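Local coordinates for protein peptidoglycan D,D-transpeptidase MrdA (Pseudomonas aeruginosa, PDB 7KIS) that probably cross-links the peptidoglycan of the bacterial cell wall as a penicillin-binding transpeptidase, working on D-Ala-D-Ala peptide ends, at residues H60-P66 / H216-E222; I79-S85 / Q162-P168. All coordinates share one frame; numbering follows the deposited sequence.

Contact 1. Residues H60-P66 / H216-E222; sequences HVQPIPP and HGTVGYE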
ATOM      1  N   HIS A  60     -26.828  32.401 -33.897  1.00 69.72           N
ATOM      2  CA  HIS A  60     -26.822  30.997 -33.505  1.00 87.87           C
ATOM      3  C   HIS A  60     -25.920  30.768 -32.295  1.00 88.62           C
ATOM      4  O   HIS A  60     -24.827  31.330 -32.212  1.00 88.99           O
ATOM      5  CB  HIS A  60     -26.371  30.117 -34.674  1.00 86.69           C
ATOM      6  CG  HIS A  60     -26.856  28.703 -34.588  1.00 93.37           C
ATOM      7  ND1 HIS A  60     -27.810  28.298 -33.680  1.00 96.44           N
ATOM      8  CD2 HIS A  60     -26.521  27.601 -35.299  1.00 99.86           C
ATOM      9  CE1 HIS A  60     -28.041  27.006 -33.834  1.00 96.73           C
ATOM     10  NE2 HIS A  60     -27.271  26.560 -34.811  1.00 99.78           N
ATOM     11  N   VAL A  61     -26.385  29.944 -31.358  1.00 80.49           N
ATOM     12  CA  VAL A  61     -25.634  29.618 -30.150  1.00 78.20           C
ATOM     13  C   VAL A  61     -25.000  28.244 -30.323  1.00 79.84           C
ATOM     14  O   VAL A  61     -25.570  27.356 -30.973  1.00 83.19           O
ATOM     15  CB  VAL A  61     -26.536  29.680 -28.899  1.00 76.07           C
ATOM     16  CG1 VAL A  61     -27.488  28.492 -28.842  1.00 76.44           C
ATOM     17  CG2 VAL A  61     -25.693  29.767 -27.632  1.00 79.31           C
ATOM     18  N   GLN A  62     -23.804  28.071 -29.755  1.00 77.67           N
ATOM     19  CA  GLN A  62     -23.004  26.874 -29.962  1.00 72.49           C
ATOM     20  C   GLN A  62     -22.178  26.597 -28.711  1.00 76.81           C
ATOM     21  O   GLN A  62     -21.535  27.525 -28.192  1.00 80.55           O
ATOM     22  CB  GLN A  62     -22.089  27.037 -31.179  1.00 69.86           C
ATOM     23  CG  GLN A  62     -21.189  25.851 -31.467  1.00 66.55           C
ATOM     24  CD  GLN A  62     -19.722  26.192 -31.319  1.00 71.45           C
ATOM     25  OE1 GLN A  62     -19.172  26.967 -32.101  1.00 72.09           O
ATOM     26  NE2 GLN A  62     -19.079  25.613 -30.312  1.00 74.28           N
ATOM     27  N   PRO A  63     -22.169  25.363 -28.211  1.00 74.73           N
ATOM     28  CA  PRO A  63     -21.502  25.082 -26.935  1.00 67.90           C
ATOM     29  C   PRO A  63     -19.987  25.019 -27.060  1.00 67.16           C
ATOM     30  O   PRO A  63     -19.433  24.699 -28.114  1.00 69.47           O
ATOM     31  CB  PRO A  63     -22.072  23.716 -26.541  1.00 69.32           C
ATOM     32  CG  PRO A  63     -22.381  23.059 -27.842  1.00 68.99           C
ATOM     33  CD  PRO A  63     -22.791  24.160 -28.791  1.00 81.78           C
ATOM     34  N   ILE A  64     -19.320  25.324 -25.952  1.00 62.37           N
ATOM     35  CA  ILE A  64     -17.863  25.341 -25.871  1.00 61.59           C
ATOM     36  C   ILE A  64     -17.438  24.374 -24.788  1.00 56.06           C
ATOM     37  O   ILE A  64     -17.950  24.446 -23.667  1.00 53.12           O
ATOM     38  CB  ILE A  64     -17.313  26.749 -25.565  1.00 57.00           C
ATOM     39  CG1 ILE A  64     -17.814  27.773 -26.581  1.00 65.07           C
ATOM     40  CG2 ILE A  64     -15.792  26.733 -25.519  1.00 55.82           C
ATOM     41  CD1 ILE A  64     -17.928  29.162 -26.000  1.00 67.27           C
ATOM     42  N   PRO A  65     -16.503  23.461 -25.051  1.00 53.95           N
ATOM     43  CA  PRO A  65     -16.113  22.474 -24.041  1.00 53.68           C
ATOM     44  C   PRO A  65     -15.181  23.093 -23.014  1.00 45.16           C
ATOM     45  O   PRO A  65     -14.478  24.069 -23.315  1.00 40.88           O
ATOM     46  CB  PRO A  65     -15.401  21.393 -24.865  1.00 57.03           C
ATOM     47  CG  PRO A  65     -14.862  22.129 -26.043  1.00 54.27           C
ATOM     48  CD  PRO A  65     -15.871  23.201 -26.357  1.00 52.75           C
ATOM     49  N   PRO A  66     -15.144  22.564 -21.794  1.00 46.33           N
ATOM     50  CA  PRO A  66     -14.211  23.072 -20.787  1.00 42.35           C
ATOM     51  C   PRO A  66     -12.853  22.391 -20.883  1.00 44.97           C
ATOM     52  O   PRO A  66     -12.710  21.293 -21.426  1.00 55.88           O
ATOM     53  CB  PRO A  66     -14.911  22.717 -19.468  1.00 44.05           C
ATOM     54  CG  PRO A  66     -15.630  21.438 -19.784  1.00 43.47           C
ATOM     55  CD  PRO A  66     -15.957  21.452 -21.269  1.00 50.15           C
ATOM     56  N   HIS A 216     -13.365  17.817 -14.915  1.00 35.09           N
ATOM     57  CA  HIS A 216     -14.080  18.144 -16.148  1.00 34.74           C
ATOM     58  C   HIS A 216     -14.430  19.629 -16.200  1.00 43.41           C
ATOM     59  O   HIS A 216     -13.817  20.398 -16.948  1.00 44.24           O
ATOM     60  CB  HIS A 216     -15.339  17.277 -16.263  1.00 42.99           C
ATOM     61  CG  HIS A 216     -16.130  17.521 -17.510  1.00 49.45           C
ATOM     62  ND1 HIS A 216     -17.437  17.958 -17.487  1.00 49.89           N
ATOM     63  CD2 HIS A 216     -15.800  17.387 -18.815  1.00 50.93           C
ATOM     64  CE1 HIS A 216     -17.878  18.083 -18.726  1.00 53.53           C
ATOM     65  NE2 HIS A 216     -16.905  17.743 -19.551  1.00 49.19           N
ATOM     66  N   GLY A 217     -15.409  20.045 -15.411  1.00 45.34           N
ATOM     67  CA  GLY A 217     -15.856  21.419 -15.388  1.00 50.30           C
ATOM     68  C   GLY A 217     -17.244  21.585 -15.976  1.00 53.03           C
ATOM     69  O   GLY A 217     -18.048  20.652 -16.039  1.00 61.60           O
ATOM     70  N   THR A 218     -17.522  22.809 -16.419  1.00 48.80           N
ATOM     71  CA  THR A 218     -18.802  23.156 -17.015  1.00 47.92           C
ATOM     72  C   THR A 218     -18.560  23.781 -18.381  1.00 47.63           C
ATOM     73  O   THR A 218     -17.546  24.446 -18.605  1.00 46.18           O
ATOM     74  CB  THR A 218     -19.602  24.125 -16.134  1.00 46.20           C
ATOM     75  OG1 THR A 218     -18.825  25.304 -15.891  1.00 47.78           O
ATOM     76  CG2 THR A 218     -19.957  23.469 -14.807  1.00 37.43           C
ATOM     77  N   VAL A 219     -19.508  23.570 -19.289  1.00 50.47           N
ATOM     78  CA  VAL A 219     -19.397  24.087 -20.645  1.00 48.93           C
ATOM     79  C   VAL A 219     -19.905  25.522 -20.700  1.00 51.25           C
ATOM     80  O   VAL A 219     -20.716  25.961 -19.881  1.00 55.98           O
ATOM     81  CB  VAL A 219     -20.160  23.207 -21.654  1.00 53.78           C
ATOM     82  CG1 VAL A 219     -19.332  21.999 -22.045  1.00 64.04           C
ATOM     83  CG2 VAL A 219     -21.500  22.787 -21.080  1.00 47.28           C
ATOM     84  N   GLY A 220     -19.416  26.258 -21.699  1.00 52.21           N
ATOM     85  CA  GLY A 220     -19.923  27.567 -22.027  1.00 62.28           C
ATOM     86  C   GLY A 220     -20.744  27.556 -23.303  1.00 65.82           C
ATOM     87  O   GLY A 220     -21.013  26.510 -23.898  1.00 61.03           O
ATOM     88  N   TYR A 221     -21.146  28.754 -23.723  1.00 62.70           N
ATOM     89  CA  TYR A 221     -21.988  28.895 -24.904  1.00 64.30           C
ATOM     90  C   TYR A 221     -21.651  30.190 -25.627  1.00 71.12           C
ATOM     91  O   TYR A 221     -21.606  31.256 -25.005  1.00 72.13           O
ATOM     92  CB  TYR A 221     -23.474  28.865 -24.527  1.00 67.33           C
ATOM     93  CG  TYR A 221     -23.936  27.529 -23.992  1.00 78.92           C
ATOM     94  CD1 TYR A 221     -24.042  27.306 -22.624  1.00 79.77           C
ATOM     95  CD2 TYR A 221     -24.258  26.487 -24.852  1.00 74.94           C
ATOM     96  CE1 TYR A 221     -24.461  26.085 -22.129  1.00 70.41           C
ATOM     97  CE2 TYR A 221     -24.677  25.263 -24.366  1.00 79.04           C
ATOM     98  CZ  TYR A 221     -24.777  25.068 -23.004  1.00 75.07           C
ATOM     99  OH  TYR A 221     -25.194  23.851 -22.519  1.00 65.14           O
ATOM    100  N   GLU A 222     -21.422  30.092 -26.934  1.00 73.17           N
ATOM    101  CA  GLU A 222     -21.157  31.265 -27.760  1.00 68.68           C
ATOM    102  C   GLU A 222     -22.446  32.028 -28.042  1.00 72.37           C
ATOM    103  O   GLU A 222     -23.273  31.590 -28.841  1.00 69.22           O
ATOM    104  CB  GLU A 222     -20.488  30.863 -29.079  1.00 68.84           C
ATOM    105  CG  GLU A 222     -18.984  30.674 -28.976  1.00 78.57           C
ATOM    106  CD  GLU A 222     -18.322  30.456 -30.323  1.00 82.51           C
ATOM    107  OE1 GLU A 222     -17.242  31.038 -30.557  1.00 76.60           O
ATOM    108  OE2 GLU A 222     -18.881  29.702 -31.146  1.00 86.21           O
TER

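Contact 2. Residues I79-S85 / Q162-P168; sequences IADNRPS and QFVRHYP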
ATOM      1  N   ILE A  79       1.955  17.092 -14.004  1.00 45.56           N
ATOM      2  CA  ILE A  79       1.784  15.679 -14.317  1.00 39.87           C
ATOM      3  C   ILE A  79       0.879  15.504 -15.533  1.00 38.47           C
ATOM      4  O   ILE A  79       0.986  14.507 -16.258  1.00 39.85           O
ATOM      5  CB  ILE A  79       1.228  14.922 -13.093  1.00 41.05           C
ATOM      6  CG1 ILE A  79       2.128  15.149 -11.880  1.00 37.82           C
ATOM      7  CG2 ILE A  79       1.107  13.433 -13.371  1.00 36.01           C
ATOM      8  CD1 ILE A  79       3.573  14.772 -12.116  1.00 32.96           C
ATOM      9  N   ALA A  80      -0.017  16.463 -15.772  1.00 44.81           N
ATOM     10  CA  ALA A  80      -0.964  16.345 -16.881  1.00 40.67           C
ATOM     11  C   ALA A  80      -1.308  17.725 -17.428  1.00 50.51           C
ATOM     12  O   ALA A  80      -1.938  18.528 -16.733  1.00 44.65           O
ATOM     13  CB  ALA A  80      -2.226  15.610 -16.438  1.00 30.38           C
ATOM     14  N   ASP A  81      -0.901  18.001 -18.669  1.00 52.95           N
ATOM     15  CA  ASP A  81      -1.261  19.238 -19.346  1.00 42.83           C
ATOM     16  C   ASP A  81      -2.365  18.974 -20.364  1.00 48.79           C
ATOM     17  O   ASP A  81      -2.923  17.877 -20.455  1.00 45.36           O
ATOM     18  CB  ASP A  81      -0.066  19.863 -20.076  1.00 43.94           C
ATOM     19  CG  ASP A  81       1.190  19.877 -19.253  1.00 54.00           C
ATOM     20  OD1 ASP A  81       1.085  19.732 -18.027  1.00 59.88           O
ATOM     21  OD2 ASP A  81       2.284  20.043 -19.839  1.00 55.73           O
ATOM     22  N   ASN A  82      -2.670  19.995 -21.157  1.00 55.52           N
ATOM     23  CA  ASN A  82      -3.537  19.878 -22.318  1.00 49.36           C
ATOM     24  C   ASN A  82      -2.786  20.472 -23.497  1.00 49.20           C
ATOM     25  O   ASN A  82      -2.248  21.579 -23.396  1.00 54.72           O
ATOM     26  CB  ASN A  82      -4.874  20.593 -22.098  1.00 49.66           C
ATOM     27  CG  ASN A  82      -5.632  20.050 -20.902  1.00 50.91           C
ATOM     28  OD1 ASN A  82      -5.883  18.848 -20.806  1.00 46.44           O
ATOM     29  ND2 ASN A  82      -6.001  20.934 -19.982  1.00 44.93           N
ATOM     30  N   ARG A  83      -2.738  19.741 -24.604  1.00 46.96           N
ATOM     31  CA  ARG A  83      -1.991  20.267 -25.733  1.00 50.42           C
ATOM     32  C   ARG A  83      -2.938  20.616 -26.875  1.00 52.50           C
ATOM     33  O   ARG A  83      -3.979  19.975 -27.046  1.00 51.29           O
ATOM     34  CB  ARG A  83      -0.946  19.256 -26.224  1.00 52.56           C
ATOM     35  CG  ARG A  83       0.372  19.293 -25.457  1.00 60.38           C
ATOM     36  CD  ARG A  83       0.988  20.685 -25.452  1.00 64.28           C
ATOM     37  NE  ARG A  83       2.213  20.742 -24.657  1.00 65.30           N
ATOM     38  CZ  ARG A  83       2.266  21.145 -23.391  1.00 65.80           C
ATOM     39  NH1 ARG A  83       1.158  21.530 -22.769  1.00 59.02           N
ATOM     40  NH2 ARG A  83       3.423  21.165 -22.744  1.00 42.01           N
ATOM     41  N   PRO A  84      -2.604  21.628 -27.679  1.00 54.11           N
ATOM     42  CA  PRO A  84      -3.506  22.058 -28.759  1.00 50.06           C
ATOM     43  C   PRO A  84      -3.403  21.143 -29.971  1.00 56.27           C
ATOM     44  O   PRO A  84      -2.318  20.928 -30.517  1.00 51.37           O
ATOM     45  CB  PRO A  84      -3.019  23.478 -29.085  1.00 42.78           C
ATOM     46  CG  PRO A  84      -2.064  23.849 -27.976  1.00 59.45           C
ATOM     47  CD  PRO A  84      -1.482  22.562 -27.503  1.00 52.04           C
ATOM     48  N   SER A  85      -4.544  20.602 -30.389  1.00 60.10           N
ATOM     49  CA  SER A  85      -4.688  19.883 -31.644  1.00 57.80           C
ATOM     50  C   SER A  85      -5.808  20.527 -32.450  1.00 71.84           C
ATOM     51  O   SER A  85      -6.583  21.340 -31.939  1.00 69.63           O
ATOM     52  CB  SER A  85      -4.971  18.395 -31.403  1.00 45.83           C
ATOM     53  OG  SER A  85      -3.828  17.743 -30.875  1.00 54.98           O
ATOM     54  N   GLN A 162      -9.213  21.713 -30.695  1.00 54.86           N
ATOM     55  CA  GLN A 162      -9.535  20.793 -29.610  1.00 72.95           C
ATOM     56  C   GLN A 162      -8.278  20.365 -28.864  1.00 70.71           C
ATOM     57  O   GLN A 162      -7.257  20.049 -29.475  1.00 68.42           O
ATOM     58  CB  GLN A 162     -10.269  19.563 -30.145  1.00 70.94           C
ATOM     59  CG  GLN A 162     -10.723  18.596 -29.062  1.00 69.18           C
ATOM     60  CD  GLN A 162     -11.088  17.233 -29.612  1.00 65.71           C
ATOM     61  OE1 GLN A 162     -12.168  16.708 -29.337  1.00 45.14           O
ATOM     62  NE2 GLN A 162     -10.187  16.651 -30.394  1.00 62.94           N
ATOM     63  N   PHE A 163      -8.361  20.351 -27.537  1.00 71.75           N
ATOM     64  CA  PHE A 163      -7.221  20.017 -26.699  1.00 62.57           C
ATOM     65  C   PHE A 163      -7.138  18.514 -26.474  1.00 60.32           C
ATOM     66  O   PHE A 163      -8.157  17.835 -26.319  1.00 59.93           O
ATOM     67  CB  PHE A 163      -7.306  20.737 -25.352  1.00 55.92           C
ATOM     68  CG  PHE A 163      -6.784  22.146 -25.383  1.00 52.48           C
ATOM     69  CD1 PHE A 163      -5.438  22.404 -25.181  1.00 51.21           C
ATOM     70  CD2 PHE A 163      -7.639  23.210 -25.611  1.00 44.64           C
ATOM     71  CE1 PHE A 163      -4.955  23.700 -25.209  1.00 46.73           C
ATOM     72  CE2 PHE A 163      -7.162  24.507 -25.640  1.00 43.56           C
ATOM     73  CZ  PHE A 163      -5.818  24.752 -25.438  1.00 40.33           C
ATOM     74  N   VAL A 164      -5.912  18.004 -26.467  1.00 53.01           N
ATOM     75  CA  VAL A 164      -5.616  16.630 -26.087  1.00 52.49           C
ATOM     76  C   VAL A 164      -4.942  16.661 -24.722  1.00 54.37           C
ATOM     77  O   VAL A 164      -4.232  17.614 -24.383  1.00 56.24           O
ATOM     78  CB  VAL A 164      -4.734  15.928 -27.144  1.00 52.83           C
ATOM     79  CG1 VAL A 164      -3.319  16.490 -27.131  1.00 54.35           C
ATOM     80  CG2 VAL A 164      -4.728  14.422 -26.932  1.00 61.72           C
ATOM     81  N   ARG A 165      -5.174  15.621 -23.926  1.00 50.60           N
ATOM     82  CA  ARG A 165      -4.508  15.532 -22.636  1.00 50.71           C
ATOM     83  C   ARG A 165      -3.108  14.975 -22.833  1.00 46.04           C
ATOM     84  O   ARG A 165      -2.890  14.064 -23.641  1.00 46.82           O
ATOM     85  CB  ARG A 165      -5.304  14.659 -21.661  1.00 52.47           C
ATOM     86  CG  ARG A 165      -4.725  14.615 -20.243  1.00 43.40           C
ATOM     87  CD  ARG A 165      -5.090  15.867 -19.442  1.00 42.43           C
ATOM     88  NE  ARG A 165      -5.569  15.554 -18.098  1.00 36.98           N
ATOM     89  CZ  ARG A 165      -5.602  16.420 -17.088  1.00 40.52           C
ATOM     90  NH1 ARG A 165      -5.184  17.668 -17.257  1.00 40.64           N
ATOM     91  NH2 ARG A 165      -6.055  16.035 -15.901  1.00 37.60           N
ATOM     92  N   HIS A 166      -2.160  15.524 -22.082  1.00 46.85           N
ATOM     93  CA  HIS A 166      -0.754  15.194 -22.231  1.00 43.67           C
ATOM     94  C   HIS A 166      -0.174  14.807 -20.882  1.00 41.96           C
ATOM     95  O   HIS A 166      -0.437  15.461 -19.871  1.00 39.24           O
ATOM     96  CB  HIS A 166       0.002  16.398 -22.824  1.00 44.16           C
ATOM     97  CG  HIS A 166       1.487  16.226 -22.887  1.00 46.39           C
ATOM     98  ND1 HIS A 166       2.086  15.086 -23.378  1.00 45.75           N
ATOM     99  CD2 HIS A 166       2.495  17.059 -22.534  1.00 47.34           C
ATOM    100  CE1 HIS A 166       3.400  15.222 -23.318  1.00 48.04           C
ATOM    101  NE2 HIS A 166       3.674  16.410 -22.810  1.00 51.77           N
ATOM    102  N   TYR A 167       0.616  13.733 -20.880  1.00 35.11           N
ATOM    103  CA  TYR A 167       1.258  13.213 -19.676  1.00 32.83           C
ATOM    104  C   TYR A 167       2.764  13.349 -19.851  1.00 37.05           C
ATOM    105  O   TYR A 167       3.425  12.439 -20.376  1.00 33.29           O
ATOM    106  CB  TYR A 167       0.848  11.764 -19.422  1.00 32.61           C
ATOM    107  CG  TYR A 167      -0.647  11.588 -19.257  1.00 38.85           C
ATOM    108  CD1 TYR A 167      -1.304  12.082 -18.137  1.00 31.26           C
ATOM    109  CD2 TYR A 167      -1.403  10.939 -20.226  1.00 35.91           C
ATOM    110  CE1 TYR A 167      -2.668  11.929 -17.984  1.00 31.74           C
ATOM    111  CE2 TYR A 167      -2.769  10.781 -20.080  1.00 31.78           C
ATOM    112  CZ  TYR A 167      -3.396  11.279 -18.957  1.00 32.53           C
ATOM    113  OH  TYR A 167      -4.755  11.129 -18.807  1.00 33.10           O
ATOM    114  N   PRO A 168       3.352  14.471 -19.421  1.00 34.34           N
ATOM    115  CA  PRO A 168       4.759  14.747 -19.754  1.00 37.27           C
ATOM    116  C   PRO A 168       5.756  13.830 -19.067  1.00 40.64           C
ATOM    117  O   PRO A 168       6.941  13.868 -19.423  1.00 31.80           O
ATOM    118  CB  PRO A 168       4.946  16.200 -19.301  1.00 31.01           C
ATOM    119  CG  PRO A 168       3.905  16.404 -18.251  1.00 35.21           C
ATOM    120  CD  PRO A 168       2.730  15.577 -18.674  1.00 34.45           C
TER

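Contact 1. Residues H60-P66 / H216-E222
Ile64 and Gly220 form the hydrogen-bonded pair of a short antiparallel pairing between residues 60-66 and 216-222, two strands far apart in the chain. Ile64 N donates to Gly220 O (2.9 Å) and Gly220 N returns a bond to Ile64 O (3.1 Å). A third bond, nearly straight at 177°, runs from Glu222 N to Gln62 O. Between these rungs sits the non-hydrogen-bonded pair Pro63 and Tyr221, where Pro63 CB meets the tyrosine ring obliquely at CE2 (3.7 Å).

Glu222 can be followed outward along its side chain. Its CB lies 3.6 Å from Gln62 O. With chi1 at -83°, CG stands beside the backbone N and meets Ile64 CD1 at 3.5 Å, the two chains crossing at about a right angle. Beyond CG the chain is extended, and its carboxylate runs alongside the Gln62 amide, the two pointing the same way with their planes 60° apart. OE2 ends beside Gln62 OE1, two acceptors whose closeness is doubtful at this resolution.

At the other end, Pro66 lays CG over one face of the His216 ring, a CH-pi contact with CG 4.1 Å from the centroid, and its CD touches Val219 CG1 (3.5 Å). Stacking with Tyr196 and a hydrogen bond between NE2 and Thr199 OG1 also hold the imidazole. In this two-stranded sheet of the N-terminal dimerisation-domain region, far from the inhibitor pocket, backbone bonds thus supply the directional links, prolines and aliphatic groups pack around them, and the Glu222 carboxylate, presumably charged, makes no salt bridge with 60-66.

Contact 2. Residues I79-S85 / Q162-P168
Arg165 carries CG trans to its backbone N (chi1 -175°) and then bends at both chi2 and chi3, a path that lays its guanidinium flat against Ala80, whose CB sits over the centre of the group, 3.5 Å from CZ. Asn82, its bridge partner on the same face, has CG trans to the carbonyl carbon (chi1 -59°) and brings OD1 to Arg165 CD (3.4 Å), the amide and guanidinium planes nearly parallel. Neither polar end relies on the other: Asn82 ND2 bonds to Arg68 O, while Arg165 bonds to Gly69 O and forms a salt bridge with Glu208, which also binds Tyr167 OH. On this face too, Phe163 CD1 packs against Asn82 CB (3.6 Å), and Phe163 CE1 meets Pro84 CG (4.0 Å).

The other face carries Asp81, Arg83, Val164 and His166. Arg83 CG rests on His166 CB (3.9 Å), and His166 CD2 lies over one face of the Arg83 guanidinium, toward its rim. Arg83 NH2 reaches back to Asp81 OD2 in a salt bridge of 3.3 Å whose hydrogen bond is weak.

Asp81 with His166, Arg83 with Val164 and Ser85 with Gln162 give six antiparallel backbone bonds, fixing 163-166 as an edge strand of the mixed sheet. Arg165 is gripped by several acceptors and probably held firmly; Arg83, itself exposed, makes weak hydrogen bonds to Asp81 and Asn82 O within its own segment and is probably held less firmly.

Both contacts join antiparallel strands in the dimerisation-domain part of the chain, yet they belong to different sheets. Contact 1 is a surface contact that makes up a two-stranded sheet by itself; contact 2 is partly buried and adds the outermost strand 163-166 to a five-stranded mixed sheet. The chain between the two halves of contact 1 contains both strands of contact 2. Their centres lie about 19 Å apart and their nearest atoms about 6 Å, without touching. The chemistry follows the setting: proline-rich packing beside a few backbone bonds in 60-66/216-222, against longer regular pairing and a buried, salt-bridged arginine in 79-85/162-168. Both lie away from the inhibitor pocket.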